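Local coordinates for ESX-5 secretion-associated protein EspG5 (Mycobacterium marinum, PDB 6VJ5), which acts as a specific chaperone for cognate PE/PPE proteins, preventing aggregation of their dimers and supporting secretion of LipY and PE31/PPE18, at residues A22-R27 against Q70-M75; P31-R36 against N135-D140; A148-L153 against V280-V285; E177-A182 against A266-C271. All coordinates share one frame; numbering follows the deposited sequence.

Contact 1: A22-R27 against Q70-M75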
loop_
_atom_site.group_PDB
_atom_site.type_symbol
_atom_site.label_atom_id
_atom_site.label_comp_id
_atom_site.label_asym_id
_atom_site.label_seq_id
_atom_site.Cartn_x
_atom_site.Cartn_y
_atom_site.Cartn_z
ATOM N N ALA C 22 11.292 8.301 -1.643
ATOM C CA ALA C 22 11.864 6.978 -1.861
ATOM C C ALA C 22 13.386 7.042 -1.892
ATOM O O ALA C 22 14.064 6.271 -1.203
ATOM C CB ALA C 22 11.319 6.381 -3.160
ATOM N N LEU C 23 13.943 7.968 -2.679
ATOM C CA LEU C 23 15.395 8.092 -2.763
ATOM C C LEU C 23 16.032 8.336 -1.400
ATOM O O LEU C 23 17.207 8.005 -1.209
ATOM C CB LEU C 23 15.783 9.231 -3.709
ATOM C CG LEU C 23 15.351 9.076 -5.163
ATOM C CD1 LEU C 23 15.718 10.312 -5.978
ATOM C CD2 LEU C 23 15.974 7.840 -5.790
ATOM N N LEU C 24 15.284 8.903 -0.456
ATOM C CA LEU C 24 15.814 9.269 0.851
ATOM C C LEU C 24 15.167 8.482 1.982
ATOM O O LEU C 24 15.322 8.861 3.153
ATOM C CB LEU C 24 15.626 10.774 1.072
ATOM C CG LEU C 24 16.179 11.684 -0.030
ATOM C CD1 LEU C 24 15.378 12.976 -0.089
ATOM C CD2 LEU C 24 17.652 11.984 0.197
ATOM N N ASP C 25 14.447 7.406 1.660
ATOM C CA ASP C 25 13.825 6.525 2.648
ATOM C C ASP C 25 13.016 7.321 3.667
ATOM O O ASP C 25 13.192 7.194 4.880
ATOM C CB ASP C 25 14.876 5.654 3.341
ATOM C CG ASP C 25 14.261 4.638 4.282
ATOM O OD1 ASP C 25 13.367 3.871 3.846
ATOM O OD2 ASP C 25 14.678 4.593 5.460
ATOM N N ILE C 26 12.106 8.148 3.161
ATOM C CA ILE C 26 11.170 8.905 3.985
ATOM C C ILE C 26 9.798 8.266 3.819
ATOM O O ILE C 26 9.233 8.266 2.718
ATOM C CB ILE C 26 11.151 10.391 3.602
ATOM C CG1 ILE C 26 12.538 11.001 3.833
ATOM C CG2 ILE C 26 10.102 11.136 4.413
ATOM C CD1 ILE C 26 12.871 12.163 2.923
ATOM N N ARG C 27 9.275 7.701 4.908
ATOM C CA ARG C 27 8.005 6.987 4.840
ATOM C C ARG C 27 6.843 7.955 4.665
ATOM O O ARG C 27 6.104 7.891 3.677
ATOM C CB ARG C 27 7.820 6.136 6.098
ATOM C CG ARG C 27 6.527 5.338 6.130
ATOM C CD ARG C 27 6.406 4.521 7.412
ATOM N NE ARG C 27 7.435 3.486 7.505
ATOM C CZ ARG C 27 7.593 2.679 8.550
ATOM N NH1 ARG C 27 6.792 2.788 9.600
ATOM N NH2 ARG C 27 8.555 1.765 8.546
ATOM N N GLN C 70 21.244 20.172 -0.281
ATOM C CA GLN C 70 20.446 21.219 0.350
ATOM C C GLN C 70 18.973 20.821 0.373
ATOM O O GLN C 70 18.300 20.926 1.405
ATOM C CB GLN C 70 20.646 22.552 -0.376
ATOM C CG GLN C 70 22.037 23.172 -0.222
ATOM C CD GLN C 70 23.065 22.576 -1.176
ATOM O OE1 GLN C 70 22.748 21.703 -1.985
ATOM N NE2 GLN C 70 24.301 23.055 -1.090
ATOM N N VAL C 71 18.467 20.329 -0.762
ATOM C CA VAL C 71 17.088 19.854 -0.837
ATOM C C VAL C 71 16.876 18.681 0.113
ATOM O O VAL C 71 15.889 18.629 0.858
ATOM C CB VAL C 71 16.740 19.465 -2.286
ATOM C CG1 VAL C 71 15.345 18.857 -2.355
ATOM C CG2 VAL C 71 16.864 20.664 -3.210
ATOM N N ALA C 72 17.791 17.709 0.085
ATOM C CA ALA C 72 17.649 16.541 0.947
ATOM C C ALA C 72 17.650 16.931 2.418
ATOM O O ALA C 72 17.026 16.251 3.242
ATOM C CB ALA C 72 18.765 15.537 0.659
ATOM N N ALA C 73 18.346 18.015 2.768
ATOM C CA ALA C 73 18.296 18.501 4.141
ATOM C C ALA C 73 16.901 19.004 4.491
ATOM O O ALA C 73 16.408 18.762 5.598
ATOM C CB ALA C 73 19.333 19.604 4.346
ATOM N N ARG C 74 16.245 19.695 3.555
ATOM C CA ARG C 74 14.896 20.191 3.815
ATOM C C ARG C 74 13.905 19.043 3.959
ATOM O O ARG C 74 13.027 19.082 4.829
ATOM C CB ARG C 74 14.463 21.137 2.696
ATOM C CG ARG C 74 15.494 22.207 2.364
ATOM C CD ARG C 74 14.903 23.340 1.539
ATOM N NE ARG C 74 15.859 24.433 1.376
ATOM C CZ ARG C 74 16.732 24.521 0.378
ATOM N NH1 ARG C 74 16.771 23.586 -0.560
ATOM N NH2 ARG C 74 17.567 25.549 0.314
ATOM N N MET C 75 14.031 18.011 3.119
ATOM C CA MET C 75 13.130 16.867 3.212
ATOM C C MET C 75 13.261 16.160 4.551
ATOM O O MET C 75 12.283 15.592 5.054
ATOM C CB MET C 75 13.419 15.883 2.081
ATOM C CG MET C 75 13.348 16.494 0.705
ATOM S SD MET C 75 11.674 17.029 0.328
ATOM C CE MET C 75 10.896 15.452 -0.031
#
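Leu24 and Ile26, on the turn that leaves helix 14-23, press into the flank of helix 69-79, where Ala72 and Met75 receive them. The Leu24 fork spreads over two positions one helical turn apart: CD2 sits on Ala72 CB at 3.8 Å, while CD1 lies 4.1 Å from both Met75 CB and Met75 CG. Ile26 comes to the same methylene by its longer branch, with CD1 3.9 Å from Met75 CB, so the root of the methionine side chain is gripped by two methyl groups. Both branched side chains cross that of Met75 at roughly a right angle. The methionine chain bends at chi2 and chi3, and the side chain also packs on Phe17 and Leu20 of helix 14-23. Val67 adds to the apolar patch, touching Leu24 and Ala72.

Asp25, with positive phi (50°), lies between the two touching residues and is the C-prime residue of a Schellman motif: its N bonds Ala22 O at 3.1 Å and Ile26 N turns back to Gln21 O. The side chains before and after it both point at helix 69-79. The arrangement is thus a Schellman motif closing helix 14-23, with the residues flanking its turn packed on helix 69-79.

Contact 2: P31-R36 against N135-D140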
loop_
_atom_site.group_PDB
_atom_site.type_symbol
_atom_site.label_atom_id
_atom_site.label_comp_id
_atom_site.label_asym_id
_atom_site.label_seq_id
_atom_site.Cartn_x
_atom_site.Cartn_y
_atom_site.Cartn_z
ATOM N N PRO C 31 0.586 14.651 6.789
ATOM C CA PRO C 31 -0.563 14.163 6.006
ATOM C C PRO C 31 -1.232 15.249 5.182
ATOM O O PRO C 31 -1.859 14.937 4.163
ATOM C CB PRO C 31 -1.512 13.600 7.075
ATOM C CG PRO C 31 -1.118 14.297 8.352
ATOM C CD PRO C 31 0.361 14.560 8.245
ATOM N N GLU C 32 -1.114 16.519 5.583
ATOM C CA GLU C 32 -1.815 17.583 4.871
ATOM C C GLU C 32 -1.297 17.763 3.450
ATOM O O GLU C 32 -2.034 18.243 2.582
ATOM C CB GLU C 32 -1.695 18.901 5.636
ATOM C CG GLU C 32 -2.472 18.941 6.938
ATOM C CD GLU C 32 -1.723 18.313 8.086
ATOM O OE1 GLU C 32 -0.615 17.797 7.850
ATOM O OE2 GLU C 32 -2.241 18.340 9.222
ATOM N N LEU C 33 -0.041 17.405 3.191
ATOM C CA LEU C 33 0.470 17.419 1.826
ATOM C C LEU C 33 -0.104 16.292 0.984
ATOM O O LEU C 33 0.040 16.321 -0.245
ATOM C CB LEU C 33 1.991 17.326 1.846
ATOM C CG LEU C 33 2.691 18.525 2.482
ATOM C CD1 LEU C 33 4.083 18.147 2.929
ATOM C CD2 LEU C 33 2.729 19.668 1.481
ATOM N N ARG C 34 -0.728 15.302 1.624
ATOM C CA ARG C 34 -1.461 14.244 0.939
ATOM C C ARG C 34 -0.639 13.642 -0.198
ATOM O O ARG C 34 -1.087 13.546 -1.344
ATOM C CB ARG C 34 -2.803 14.774 0.437
ATOM C CG ARG C 34 -3.803 13.704 0.068
ATOM C CD ARG C 34 -5.175 14.306 -0.179
ATOM N NE ARG C 34 -5.934 14.528 1.051
ATOM C CZ ARG C 34 -7.206 14.916 1.075
ATOM N NH1 ARG C 34 -7.846 15.124 -0.064
ATOM N NH2 ARG C 34 -7.835 15.098 2.228
ATOM N N CYS C 35 0.573 13.213 0.129
ATOM C CA CYS C 35 1.391 12.498 -0.838
ATOM C C CYS C 35 1.196 10.995 -0.688
ATOM O O CYS C 35 0.645 10.509 0.302
ATOM C CB CYS C 35 2.861 12.858 -0.660
ATOM S SG CYS C 35 3.205 14.581 -1.033
ATOM N N ARG C 36 1.636 10.259 -1.698
ATOM C CA ARG C 36 1.611 8.807 -1.603
ATOM C C ARG C 36 2.596 8.380 -0.521
ATOM O O ARG C 36 3.711 8.913 -0.464
ATOM C CB ARG C 36 1.970 8.160 -2.936
ATOM C CG ARG C 36 0.940 7.134 -3.410
ATOM C CD ARG C 36 1.473 6.310 -4.577
ATOM N NE ARG C 36 1.997 7.146 -5.655
ATOM C CZ ARG C 36 2.817 6.711 -6.608
ATOM N NH1 ARG C 36 3.247 7.542 -7.547
ATOM N NH2 ARG C 36 3.217 5.445 -6.620
ATOM N N ASN C 135 -1.607 19.895 -7.820
ATOM C CA ASN C 135 -0.793 18.696 -7.679
ATOM C C ASN C 135 0.689 19.026 -7.612
ATOM O O ASN C 135 1.525 18.159 -7.884
ATOM C CB ASN C 135 -1.118 17.739 -8.823
ATOM C CG ASN C 135 -2.498 17.119 -8.664
ATOM O OD1 ASN C 135 -2.973 16.921 -7.542
ATOM N ND2 ASN C 135 -3.154 16.829 -9.779
ATOM N N ASP C 136 1.024 20.248 -7.212
ATOM C CA ASP C 136 2.396 20.708 -7.100
ATOM C C ASP C 136 2.708 21.036 -5.652
ATOM O O ASP C 136 1.869 21.583 -4.932
ATOM C CB ASP C 136 2.618 21.929 -7.990
ATOM C CG ASP C 136 2.521 21.589 -9.459
ATOM O OD1 ASP C 136 3.287 20.712 -9.910
ATOM O OD2 ASP C 136 1.660 22.169 -10.155
ATOM N N ILE C 137 3.917 20.683 -5.236
ATOM C CA ILE C 137 4.428 20.975 -3.906
ATOM C C ILE C 137 5.712 21.776 -4.074
ATOM O O ILE C 137 6.534 21.471 -4.945
ATOM C CB ILE C 137 4.675 19.683 -3.099
ATOM C CG1 ILE C 137 3.359 18.923 -2.887
ATOM C CG2 ILE C 137 5.307 20.018 -1.758
ATOM C CD1 ILE C 137 3.526 17.434 -2.615
ATOM N N THR C 138 5.866 22.816 -3.257
ATOM C CA THR C 138 7.030 23.694 -3.278
ATOM C C THR C 138 7.705 23.602 -1.919
ATOM O O THR C 138 7.062 23.843 -0.890
ATOM C CB THR C 138 6.630 25.139 -3.578
ATOM O OG1 THR C 138 6.246 25.261 -4.953
ATOM C CG2 THR C 138 7.783 26.096 -3.290
ATOM N N VAL C 139 8.991 23.259 -1.912
ATOM C CA VAL C 139 9.769 23.109 -0.689
ATOM C C VAL C 139 10.843 24.186 -0.666
ATOM O O VAL C 139 11.448 24.496 -1.699
ATOM C CB VAL C 139 10.395 21.704 -0.588
ATOM C CG1 VAL C 139 11.157 21.552 0.719
ATOM C CG2 VAL C 139 9.319 20.634 -0.711
ATOM N N ASP C 140 11.085 24.749 0.515
ATOM C CA ASP C 140 12.038 25.841 0.664
ATOM C C ASP C 140 12.220 26.119 2.148
ATOM O O ASP C 140 11.430 25.668 2.982
ATOM C CB ASP C 140 11.563 27.103 -0.069
ATOM C CG ASP C 140 12.631 28.184 -0.130
ATOM O OD1 ASP C 140 13.459 28.257 0.798
ATOM O OD2 ASP C 140 12.646 28.966 -1.102
#
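Ile137 meets Leu33 and Cys35 where the loop between helices 14-23 and 51-58 lies over one face of the large antiparallel sheet of the EspG fold. Ile137 is on strand 136-141, which pairs with edge strand 10-13, and its two branches divide the work. The long branch reaches Cys35, CD1 standing 3.3 Å from SG; this is tight for sulfur against a methyl group, and the exact value is doubtful. The short branch turns to Leu33, where Ile137 CG2 and Leu33 CD2 are a looser 4.2 Å apart. Chi1 of Ile137 (-62°) explains the split: CG1 is anti to the carbonyl carbon and CG2 anti to the backbone N, which spreads the branches across both loop residues. The Leu33 and Ile137 side chains cross obliquely. Cys35 SG, anti to its own carbonyl carbon (chi1 -65°), lies toward the isoleucine tip.

Between Leu33 and Cys35 the backbone makes a sharp turn. The 3-10 segment 31-33 closes with Arg34 N bonded to Pro31 O at 2.8 Å, and Arg34 then takes up positive phi (48°), with its side chain leading away from the strand. The apolar floor continues through Ala130 and Val119, which touch Leu33, while Phe17 of helix 14-23 packs on Cys35, Ile137 and Val139. Polar atoms of the loop also have partners in the sheet: Glu32 forms a salt bridge with Arg228, Glu32 OE2 hydrogen-bonds Tyr226 OH, and the backbone oxygen of Leu33 accepts a hydrogen bond from Arg132 NH1.

Contact 3: A148-L153 against V280-V285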
loop_
_atom_site.group_PDB
_atom_site.type_symbol
_atom_site.label_atom_id
_atom_site.label_comp_id
_atom_site.label_asym_id
_atom_site.label_seq_id
_atom_site.Cartn_x
_atom_site.Cartn_y
_atom_site.Cartn_z
ATOM N N ALA C 148 4.471 36.026 15.864
ATOM C CA ALA C 148 4.142 37.083 14.910
ATOM C C ALA C 148 4.576 36.720 13.495
ATOM O O ALA C 148 3.839 36.963 12.531
ATOM C CB ALA C 148 4.788 38.400 15.343
ATOM N N SER C 149 5.774 36.147 13.345
ATOM C CA SER C 149 6.232 35.748 12.017
ATOM C C SER C 149 5.281 34.732 11.395
ATOM O O SER C 149 4.952 34.824 10.206
ATOM C CB SER C 149 7.653 35.186 12.096
ATOM O OG SER C 149 7.790 34.279 13.176
ATOM N N ILE C 150 4.826 33.759 12.184
ATOM C CA ILE C 150 3.846 32.797 11.689
ATOM C C ILE C 150 2.549 33.511 11.327
ATOM O O ILE C 150 1.993 33.317 10.240
ATOM C CB ILE C 150 3.610 31.694 12.735
ATOM C CG1 ILE C 150 4.920 30.970 13.057
ATOM C CG2 ILE C 150 2.579 30.691 12.239
ATOM C CD1 ILE C 150 4.816 29.978 14.204
ATOM N N ALA C 151 2.050 34.357 12.235
ATOM C CA ALA C 151 0.817 35.090 11.964
ATOM C C ALA C 151 0.928 35.896 10.676
ATOM O O ALA C 151 0.007 35.892 9.852
ATOM C CB ALA C 151 0.480 36.006 13.141
ATOM N N ALA C 152 2.054 36.586 10.480
ATOM C CA ALA C 152 2.227 37.385 9.271
ATOM C C ALA C 152 2.203 36.511 8.024
ATOM O O ALA C 152 1.640 36.899 6.994
ATOM C CB ALA C 152 3.536 38.172 9.340
ATOM N N LEU C 153 2.812 35.325 8.097
ATOM C CA LEU C 153 2.843 34.444 6.936
ATOM C C LEU C 153 1.448 33.946 6.584
ATOM O O LEU C 153 1.104 33.833 5.401
ATOM C CB LEU C 153 3.779 33.265 7.195
ATOM C CG LEU C 153 5.263 33.606 7.328
ATOM C CD1 LEU C 153 6.040 32.364 7.753
ATOM C CD2 LEU C 153 5.820 34.160 6.028
ATOM N N VAL C 280 -2.392 36.914 18.477
ATOM C CA VAL C 280 -2.756 36.266 19.733
ATOM C C VAL C 280 -3.279 34.862 19.476
ATOM O O VAL C 280 -3.031 33.938 20.261
ATOM C CB VAL C 280 -3.791 37.116 20.492
ATOM C CG1 VAL C 280 -4.309 36.363 21.714
ATOM C CG2 VAL C 280 -3.194 38.454 20.898
ATOM N N GLY C 281 -4.009 34.674 18.376
ATOM C CA GLY C 281 -4.573 33.365 18.095
ATOM C C GLY C 281 -3.515 32.347 17.724
ATOM O O GLY C 281 -3.576 31.191 18.155
ATOM N N VAL C 282 -2.534 32.757 16.918
ATOM C CA VAL C 282 -1.431 31.865 16.572
ATOM C C VAL C 282 -0.678 31.453 17.830
ATOM O O VAL C 282 -0.389 30.270 18.049
ATOM C CB VAL C 282 -0.498 32.538 15.549
ATOM C CG1 VAL C 282 0.784 31.727 15.387
ATOM C CG2 VAL C 282 -1.220 32.719 14.220
ATOM N N LYS C 283 -0.347 32.430 18.675
ATOM C CA LYS C 283 0.336 32.122 19.924
ATOM C C LYS C 283 -0.477 31.149 20.768
ATOM O O LYS C 283 0.081 30.240 21.393
ATOM C CB LYS C 283 0.600 33.406 20.706
ATOM C CG LYS C 283 1.411 33.200 21.974
ATOM C CD LYS C 283 1.465 34.466 22.815
ATOM C CE LYS C 283 2.309 34.255 24.062
ATOM N NZ LYS C 283 3.744 34.048 23.714
ATOM N N THR C 284 -1.800 31.329 20.803
ATOM C CA THR C 284 -2.646 30.471 21.625
ATOM C C THR C 284 -2.672 29.044 21.100
ATOM O O THR C 284 -2.805 28.099 21.887
ATOM C CB THR C 284 -4.065 31.035 21.682
ATOM O OG1 THR C 284 -4.038 32.340 22.277
ATOM C CG2 THR C 284 -4.967 30.129 22.494
ATOM N N VAL C 285 -2.562 28.877 19.785
ATOM C CA VAL C 285 -2.416 27.544 19.213
ATOM C C VAL C 285 -1.122 26.910 19.700
ATOM O O VAL C 285 -1.108 25.775 20.192
ATOM C CB VAL C 285 -2.460 27.626 17.676
ATOM C CG1 VAL C 285 -2.015 26.311 17.063
ATOM C CG2 VAL C 285 -3.856 28.010 17.205
#
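Ile150 and Ala151, neighbours on helix 147-159, straddle a single side chain of helix 275-286, Val282, which supplies more than half of the surface buried here. Along the first helix, Ser149 comes before the contact and faces elsewhere: its OG hydrogen-bonds Ser145 N and Asp146 O, tying the first turn of the helix to the residues just ahead of it. Ile150 follows with the first touch. It uses its short branch, CG2 standing 3.8 Å from Val282 CG1, and CB joins in at 3.9 Å from the same methyl. CG2 is anti to the backbone N, which puts it toward Val282; the Ile150 side chain also touches Val144 and Trp294. Next comes Ala151, whose CB is 3.9 Å from Val282 CG2. That methyl lies equally near Ala151 CA, so the valine rests on the helix backbone itself, and the small residue brings the helices to 6.1 Å between Ala151 CA and Val282 CA.

Val282 can meet both because its chi1 of 169° sends CG1 toward Ile150 and CG2 toward Ala151. Two residues further on, Thr284 bonds back one turn: OG1 reaches Val280 O at 2.8 Å, tilted 34° from the carbonyl plane, while Thr284 N approaches the same oxygen from the opposite face. Val282 and Val285 both touch Leu242 of strand 234-247. The arrangement is a close helix-helix packing in which a valine sits against an alanine, with helix 275-286 also packing on the antiparallel sheet of the EspG fold.

Contact 4: E177-A182 against A266-C271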
loop_
_atom_site.group_PDB
_atom_site.type_symbol
_atom_site.label_atom_id
_atom_site.label_comp_id
_atom_site.label_asym_id
_atom_site.label_seq_id
_atom_site.Cartn_x
_atom_site.Cartn_y
_atom_site.Cartn_z
ATOM N N GLU C 177 -18.826 23.835 23.879
ATOM C CA GLU C 177 -19.831 22.814 23.597
ATOM C C GLU C 177 -21.209 23.440 23.416
ATOM O O GLU C 177 -21.959 23.051 22.514
ATOM C CB GLU C 177 -19.841 21.741 24.688
ATOM C CG GLU C 177 -20.087 22.207 26.109
ATOM C CD GLU C 177 -19.967 21.063 27.114
ATOM O OE1 GLU C 177 -19.824 19.894 26.685
ATOM O OE2 GLU C 177 -20.010 21.330 28.332
ATOM N N GLU C 178 -21.552 24.438 24.238
ATOM C CA GLU C 178 -22.809 25.151 24.021
ATOM C C GLU C 178 -22.799 25.908 22.696
ATOM O O GLU C 178 -23.843 26.038 22.043
ATOM C CB GLU C 178 -23.088 26.116 25.177
ATOM C CG GLU C 178 -23.662 25.463 26.431
ATOM C CD GLU C 178 -22.598 24.902 27.364
ATOM O OE1 GLU C 178 -21.419 24.832 26.958
ATOM O OE2 GLU C 178 -22.942 24.534 28.510
ATOM N N MET C 179 -21.629 26.404 22.281
ATOM C CA MET C 179 -21.533 27.145 21.027
ATOM C C MET C 179 -21.706 26.236 19.816
ATOM O O MET C 179 -22.360 26.617 18.836
ATOM C CB MET C 179 -20.184 27.863 20.952
ATOM C CG MET C 179 -19.977 28.656 19.685
ATOM S SD MET C 179 -21.132 30.024 19.571
ATOM C CE MET C 179 -20.737 30.635 17.937
ATOM N N LEU C 180 -21.089 25.051 19.835
ATOM C CA LEU C 180 -21.237 24.150 18.698
ATOM C C LEU C 180 -22.684 23.710 18.549
ATOM O O LEU C 180 -23.205 23.613 17.432
ATOM C CB LEU C 180 -20.327 22.941 18.861
ATOM C CG LEU C 180 -18.829 23.242 18.758
ATOM C CD1 LEU C 180 -18.115 22.284 19.711
ATOM C CD2 LEU C 180 -18.315 23.123 17.350
ATOM N N GLU C 181 -23.349 23.443 19.674
ATOM C CA GLU C 181 -24.749 23.038 19.633
ATOM C C GLU C 181 -25.628 24.150 19.078
ATOM O O GLU C 181 -26.528 23.894 18.266
ATOM C CB GLU C 181 -25.199 22.641 21.037
ATOM C CG GLU C 181 -26.643 22.200 21.121
ATOM C CD GLU C 181 -26.940 21.447 22.400
ATOM O OE1 GLU C 181 -25.997 21.218 23.187
ATOM O OE2 GLU C 181 -28.114 21.082 22.615
ATOM N N ALA C 182 -25.364 25.398 19.483
ATOM C CA ALA C 182 -26.170 26.518 19.001
ATOM C C ALA C 182 -25.817 26.864 17.557
ATOM O O ALA C 182 -26.683 27.260 16.768
ATOM C CB ALA C 182 -25.976 27.740 19.902
ATOM N N ALA C 266 -14.265 23.893 27.670
ATOM C CA ALA C 266 -13.374 24.836 27.011
ATOM C C ALA C 266 -14.124 26.083 26.556
ATOM O O ALA C 266 -15.355 26.118 26.507
ATOM C CB ALA C 266 -12.689 24.171 25.811
ATOM N N TRP C 267 -13.352 27.109 26.195
ATOM C CA TRP C 267 -13.880 28.406 25.784
ATOM C C TRP C 267 -13.428 28.729 24.367
ATOM O O TRP C 267 -12.247 28.572 24.039
ATOM C CB TRP C 267 -13.417 29.514 26.742
ATOM C CG TRP C 267 -13.972 29.366 28.119
ATOM C CD1 TRP C 267 -13.473 28.591 29.124
ATOM C CD2 TRP C 267 -15.143 30.000 28.645
ATOM N NE1 TRP C 267 -14.262 28.700 30.242
ATOM C CE2 TRP C 267 -15.293 29.561 29.975
ATOM C CE3 TRP C 267 -16.079 30.896 28.122
ATOM C CZ2 TRP C 267 -16.339 29.987 30.788
ATOM C CZ3 TRP C 267 -17.120 31.316 28.931
ATOM C CH2 TRP C 267 -17.240 30.862 30.249
ATOM N N LEU C 268 -14.366 29.183 23.537
ATOM C CA LEU C 268 -14.073 29.644 22.187
ATOM C C LEU C 268 -14.053 31.167 22.180
ATOM O O LEU C 268 -15.000 31.808 22.647
ATOM C CB LEU C 268 -15.105 29.124 21.185
ATOM C CG LEU C 268 -14.803 29.413 19.711
ATOM C CD1 LEU C 268 -13.636 28.565 19.205
ATOM C CD2 LEU C 268 -16.039 29.202 18.842
ATOM N N ALA C 269 -12.968 31.735 21.667
ATOM C CA ALA C 269 -12.836 33.175 21.518
ATOM C C ALA C 269 -13.347 33.582 20.144
ATOM O O ALA C 269 -12.944 33.004 19.130
ATOM C CB ALA C 269 -11.379 33.604 21.686
ATOM N N ILE C 270 -14.254 34.552 20.120
ATOM C CA ILE C 270 -14.786 35.119 18.887
ATOM C C ILE C 270 -14.298 36.557 18.825
ATOM O O ILE C 270 -14.652 37.372 19.684
ATOM C CB ILE C 270 -16.319 35.044 18.832
ATOM C CG1 ILE C 270 -16.773 33.602 19.056
ATOM C CG2 ILE C 270 -16.819 35.558 17.488
ATOM C CD1 ILE C 270 -18.263 33.461 19.278
ATOM N N CYS C 271 -13.479 36.864 17.826
ATOM C CA CYS C 271 -12.718 38.100 17.789
ATOM C C CYS C 271 -12.720 38.680 16.387
ATOM O O CYS C 271 -12.897 37.947 15.408
ATOM C CB CYS C 271 -11.265 37.859 18.232
ATOM S SG CYS C 271 -11.084 37.331 19.952
#
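Met179 of helix 176-188 spans two residues of strand 267-272, Leu268 and Ile270, whose side chains lie on the same face of the sheet. Its CB starts from a position directed at the strand, and chi1 of 180° sets CG anti to the backbone N, extending the chain forward. CG then meets Leu268, lying 4.1 Å from CD2, with the two side chains crossing at about a right angle. Rotation about CB-CG (chi2 65°) bends the chain and swings SD along the strand past Leu268. The torsion about CG-SD is extended and carries CE to Ile270, where it faces CD1 at 4.0 Å, tip to tip.

Val174 of edge strand 172-175, Ile204 of a loop and Leu212 of helix 206-217 also pack on this side chain. An apolar side chain of another protein chain also packs on Met179, and a polar one on Leu268; this is consistent with a place at the surface that receives the chaperone's client. The arrangement is that of a helix directly following an edge strand and folding back over the face of an antiparallel sheet, with a long methionine reaching along the strand.

Overall arrangement
Contacts 1 and 2 lie on the same side of the chain's centre, contact 1 farther out, their centres about 13 Å apart; they touch where Arg74 packs on Val139 and Asp140, and their segments alternate in sequence. Contacts 3 and 4 lie beyond, centres about 21 Å apart, contact 4 nested within the chain loop closed by contact 3. Contacts 1 and 4, centres about 41 Å apart, are on opposite sides of the chain's centre. The antiparallel sheet runs between them: contact 2 uses strand 136-141, next to one edge, and contact 4 strand 267-272, next to the other. Helices 147-159 and 275-286, which follow these two strands, meet in contact 3, joining the two halves.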